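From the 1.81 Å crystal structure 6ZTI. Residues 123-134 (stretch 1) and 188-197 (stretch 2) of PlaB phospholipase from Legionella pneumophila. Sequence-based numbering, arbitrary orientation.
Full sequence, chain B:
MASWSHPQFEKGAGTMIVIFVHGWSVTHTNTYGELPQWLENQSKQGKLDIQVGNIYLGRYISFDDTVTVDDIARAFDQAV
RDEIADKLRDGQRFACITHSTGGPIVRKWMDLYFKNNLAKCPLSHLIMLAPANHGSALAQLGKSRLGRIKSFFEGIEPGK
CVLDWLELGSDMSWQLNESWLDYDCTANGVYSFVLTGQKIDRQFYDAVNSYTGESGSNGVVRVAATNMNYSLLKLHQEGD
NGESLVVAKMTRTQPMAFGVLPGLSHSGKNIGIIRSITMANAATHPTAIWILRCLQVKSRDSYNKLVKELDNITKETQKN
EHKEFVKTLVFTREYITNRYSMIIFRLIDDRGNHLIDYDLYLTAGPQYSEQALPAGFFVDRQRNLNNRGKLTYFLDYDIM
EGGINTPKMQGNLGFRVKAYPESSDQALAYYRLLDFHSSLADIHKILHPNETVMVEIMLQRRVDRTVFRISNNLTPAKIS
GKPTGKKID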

# COMPACT_ATOMS: atom_id res chain seq x y z
N LEU B 123 20.21 33.31 -21.92
CA LEU B 123 21.35 32.53 -21.49
C LEU B 123 22.27 32.32 -22.68
O LEU B 123 21.81 31.98 -23.77
CB LEU B 123 20.87 31.19 -20.90
CG LEU B 123 21.87 30.13 -20.46
CD1 LEU B 123 21.31 29.33 -19.29
CD2 LEU B 123 22.20 29.19 -21.62
N SER B 124 23.57 32.57 -22.47
CA SER B 124 24.58 32.40 -23.51
C SER B 124 25.43 31.15 -23.31
O SER B 124 25.91 30.59 -24.30
CB SER B 124 25.52 33.61 -23.55
OG SER B 124 26.34 33.65 -22.39
N HIS B 125 25.64 30.73 -22.06
CA HIS B 125 26.44 29.56 -21.73
C HIS B 125 25.74 28.78 -20.62
O HIS B 125 25.24 29.36 -19.66
CB HIS B 125 27.86 29.92 -21.26
CG HIS B 125 28.68 30.65 -22.28
ND1 HIS B 125 28.41 31.94 -22.68
CD2 HIS B 125 29.80 30.28 -22.95
CE1 HIS B 125 29.30 32.33 -23.57
NE2 HIS B 125 30.16 31.34 -23.75
N LEU B 126 25.72 27.46 -20.77
CA LEU B 126 25.22 26.55 -19.75
C LEU B 126 26.34 25.57 -19.44
O LEU B 126 26.70 24.74 -20.28
CB LEU B 126 23.96 25.83 -20.20
CG LEU B 126 23.43 24.76 -19.24
CD1 LEU B 126 23.26 25.33 -17.83
CD2 LEU B 126 22.12 24.18 -19.73
N ILE B 127 26.92 25.70 -18.24
CA ILE B 127 28.02 24.88 -17.79
C ILE B 127 27.49 24.05 -16.63
O ILE B 127 27.31 24.55 -15.52
CB ILE B 127 29.23 25.72 -17.37
CG1 ILE B 127 29.65 26.64 -18.52
CG2 ILE B 127 30.39 24.81 -16.94
CD1 ILE B 127 30.71 27.67 -18.14
N MET B 128 27.23 22.77 -16.89
CA MET B 128 26.65 21.85 -15.92
C MET B 128 27.76 21.01 -15.30
O MET B 128 28.48 20.31 -16.02
CB MET B 128 25.62 20.94 -16.59
CG MET B 128 24.32 21.64 -16.95
SD MET B 128 23.31 20.59 -18.00
CE MET B 128 24.12 20.84 -19.57
N LEU B 129 27.88 21.07 -13.97
CA LEU B 129 28.85 20.29 -13.22
C LEU B 129 28.14 19.10 -12.57
O LEU B 129 27.21 19.29 -11.78
CB LEU B 129 29.55 21.14 -12.16
CG LEU B 129 30.12 22.49 -12.61
CD1 LEU B 129 30.70 23.30 -11.44
CD2 LEU B 129 31.18 22.30 -13.68
N ALA B 130 28.59 17.89 -12.91
CA ALA B 130 28.01 16.64 -12.42
C ALA B 130 26.49 16.71 -12.38
O ALA B 130 25.89 16.38 -11.34
CB ALA B 130 28.56 16.29 -11.04
N PRO B 131 25.83 17.10 -13.47
CA PRO B 131 24.37 17.19 -13.47
C PRO B 131 23.71 15.83 -13.48
O PRO B 131 24.16 14.92 -14.17
CB PRO B 131 24.07 17.93 -14.78
CG PRO B 131 25.15 17.43 -15.68
CD PRO B 131 26.39 17.35 -14.81
N ALA B 132 22.60 15.72 -12.75
CA ALA B 132 21.81 14.48 -12.70
C ALA B 132 20.79 14.46 -13.84
O ALA B 132 19.59 14.31 -13.65
CB ALA B 132 21.13 14.34 -11.34
N ASN B 133 21.32 14.60 -15.06
CA ASN B 133 20.45 14.80 -16.21
C ASN B 133 19.59 13.59 -16.52
O ASN B 133 18.48 13.75 -17.04
CB ASN B 133 21.27 15.20 -17.43
CG ASN B 133 21.67 16.66 -17.40
OD1 ASN B 133 20.86 17.53 -17.04
ND2 ASN B 133 22.91 16.93 -17.74
N HIS B 134 20.07 12.38 -16.22
CA HIS B 134 19.26 11.18 -16.38
C HIS B 134 18.95 10.53 -15.03
O HIS B 134 18.62 9.35 -14.98
CB HIS B 134 19.95 10.19 -17.32
CG HIS B 134 20.19 10.73 -18.69
ND1 HIS B 134 19.25 10.67 -19.70
CD2 HIS B 134 21.27 11.35 -19.22
CE1 HIS B 134 19.74 11.24 -20.79
NE2 HIS B 134 20.97 11.64 -20.53
N ASN B 188 21.70 28.06 -32.09
CA ASN B 188 21.00 29.23 -31.57
C ASN B 188 21.91 30.09 -30.70
O ASN B 188 21.42 30.98 -30.00
CB ASN B 188 19.77 28.79 -30.77
CG ASN B 188 18.63 28.35 -31.65
OD1 ASN B 188 17.86 29.17 -32.15
ND2 ASN B 188 18.50 27.04 -31.85
N GLY B 189 23.21 29.83 -30.72
CA GLY B 189 24.13 30.67 -29.98
C GLY B 189 24.15 30.41 -28.49
O GLY B 189 24.57 31.28 -27.73
N VAL B 190 23.69 29.24 -28.06
CA VAL B 190 23.77 28.83 -26.67
C VAL B 190 24.82 27.74 -26.60
O VAL B 190 24.70 26.70 -27.26
CB VAL B 190 22.42 28.35 -26.13
CG1 VAL B 190 22.58 27.76 -24.72
CG2 VAL B 190 21.40 29.50 -26.13
N TYR B 191 25.86 27.98 -25.81
CA TYR B 191 27.00 27.09 -25.70
C TYR B 191 26.84 26.31 -24.41
O TYR B 191 26.95 26.88 -23.32
CB TYR B 191 28.31 27.87 -25.77
CG TYR B 191 28.45 28.55 -27.11
CD1 TYR B 191 28.58 27.80 -28.28
CD2 TYR B 191 28.42 29.93 -27.23
CE1 TYR B 191 28.69 28.42 -29.53
CE2 TYR B 191 28.52 30.54 -28.44
CZ TYR B 191 28.66 29.79 -29.59
OH TYR B 191 28.77 30.42 -30.81
N SER B 192 26.55 25.02 -24.54
CA SER B 192 26.24 24.14 -23.43
C SER B 192 27.37 23.13 -23.20
O SER B 192 27.95 22.61 -24.16
CB SER B 192 24.93 23.40 -23.70
OG SER B 192 24.53 22.69 -22.56
N PHE B 193 27.66 22.84 -21.93
CA PHE B 193 28.76 21.95 -21.57
C PHE B 193 28.38 21.12 -20.36
O PHE B 193 27.69 21.59 -19.45
CB PHE B 193 30.05 22.73 -21.23
CG PHE B 193 30.34 23.88 -22.14
CD1 PHE B 193 29.61 25.06 -22.05
CD2 PHE B 193 31.38 23.80 -23.06
CE1 PHE B 193 29.89 26.12 -22.89
CE2 PHE B 193 31.66 24.88 -23.90
CZ PHE B 193 30.92 26.03 -23.81
N VAL B 194 28.88 19.88 -20.33
CA VAL B 194 28.78 19.02 -19.16
C VAL B 194 30.19 18.67 -18.70
O VAL B 194 31.01 18.20 -19.50
CB VAL B 194 27.98 17.74 -19.44
CG1 VAL B 194 28.13 16.76 -18.27
CG2 VAL B 194 26.49 18.11 -19.70
N LEU B 195 30.48 18.95 -17.45
CA LEU B 195 31.72 18.50 -16.84
C LEU B 195 31.38 17.64 -15.64
O LEU B 195 30.47 17.97 -14.88
CB LEU B 195 32.58 19.69 -16.42
CG LEU B 195 32.97 20.69 -17.52
CD1 LEU B 195 33.68 21.91 -16.92
CD2 LEU B 195 33.86 20.06 -18.55
N THR B 196 32.08 16.53 -15.47
CA THR B 196 31.87 15.74 -14.27
C THR B 196 33.15 14.98 -13.94
O THR B 196 34.14 15.03 -14.68
CB THR B 196 30.68 14.80 -14.43
OG1 THR B 196 30.30 14.29 -13.14
CG2 THR B 196 31.06 13.69 -15.33
N GLY B 197 33.13 14.31 -12.79
CA GLY B 197 34.23 13.48 -12.37
C GLY B 197 33.71 12.10 -12.04
O GLY B 197 32.49 11.87 -12.00

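What joins the two stretches? They run as neighbouring parallel strands, their directions 5° apart, and a ladder of six backbone hydrogen bonds links them. Tyr 191 N donates to Ser 124 O (3.0 Å), and Leu 126 N to Tyr 191 O (2.9 Å); Phe 193 N then reaches Leu 126 O (2.7 Å), Met 128 N reaches Phe 193 O (2.9 Å), Leu 195 N reaches Met 128 O (2.8 Å), and Ala 130 N closes the series on Leu 195 O (2.7 Å). Tyr 191, Phe 193 and Leu 195 each use both N and O, as do Leu 126 and Met 128; Ser 124 and Ala 130, at the ends, use one atom each, the alternation typical of parallel pairing. The residues between them add CA-H...O contacts, such as His 125 CA to Tyr 191 O at 3.2 Å. Together the stretches bury 683 Å².

How do the side chains on the His 125 face fit together? His 125, Ile 127 and Leu 129 lie beside Tyr 191, Phe 193 and Leu 195, and all six have chi1 in the m well, so neighbouring side chains leave the backbone in a similar way. Tyr 191 CD2 lies over one face of the His 125 ring, though the two rings are oblique, their planes at 49°. His 125 ND1 is hydrogen-bonded to Ser 124 OG (2.7 Å), which satisfies a polar ring atom within this packing. Farther along, Ile 127 CG1 meets Phe 193 CD1 at 3.9 Å, and Leu 129 CD2 meets Leu 195 CB at 4.0 Å. Ile 127, Phe 193, Leu 129 and Leu 195 suit this buried stretch because their side chains are wholly apolar.

What does the face bearing Met 128 do differently? Here Leu 126 and Met 128 pair with Ser 192 and Val 194. The m, t, m conformation of Met 128 brings its CE to 3.6 Å from Val 194 CG2 and 3.5 Å from Ser 192 OG, so one flexible chain touches two successive residues of this face. Its sulfur, SD, also accepts a weak hydrogen bond from Asn 133 ND2 (3.7 Å). Ser 192, chi1 in t, places its OG 4.0 Å from Leu 126 CB; this buried OG has no hydrogen-bonding partner in the model.

How is the contact finished at its ends? Before the ladder, Leu 123, with chi1 in t and chi2 at 148°, between wells, brings CD2 to 3.4 Å from Val 190 CG1, an apolar contact between buried residues. Gly 189, nearby, has a positive phi of 77°, a conformation that favours glycine. Beyond the strand, Ala 130 CB approaches Thr 196 OG1 to 3.4 Å, while Pro 131 CD packs 3.9 Å from Val 194 CG1.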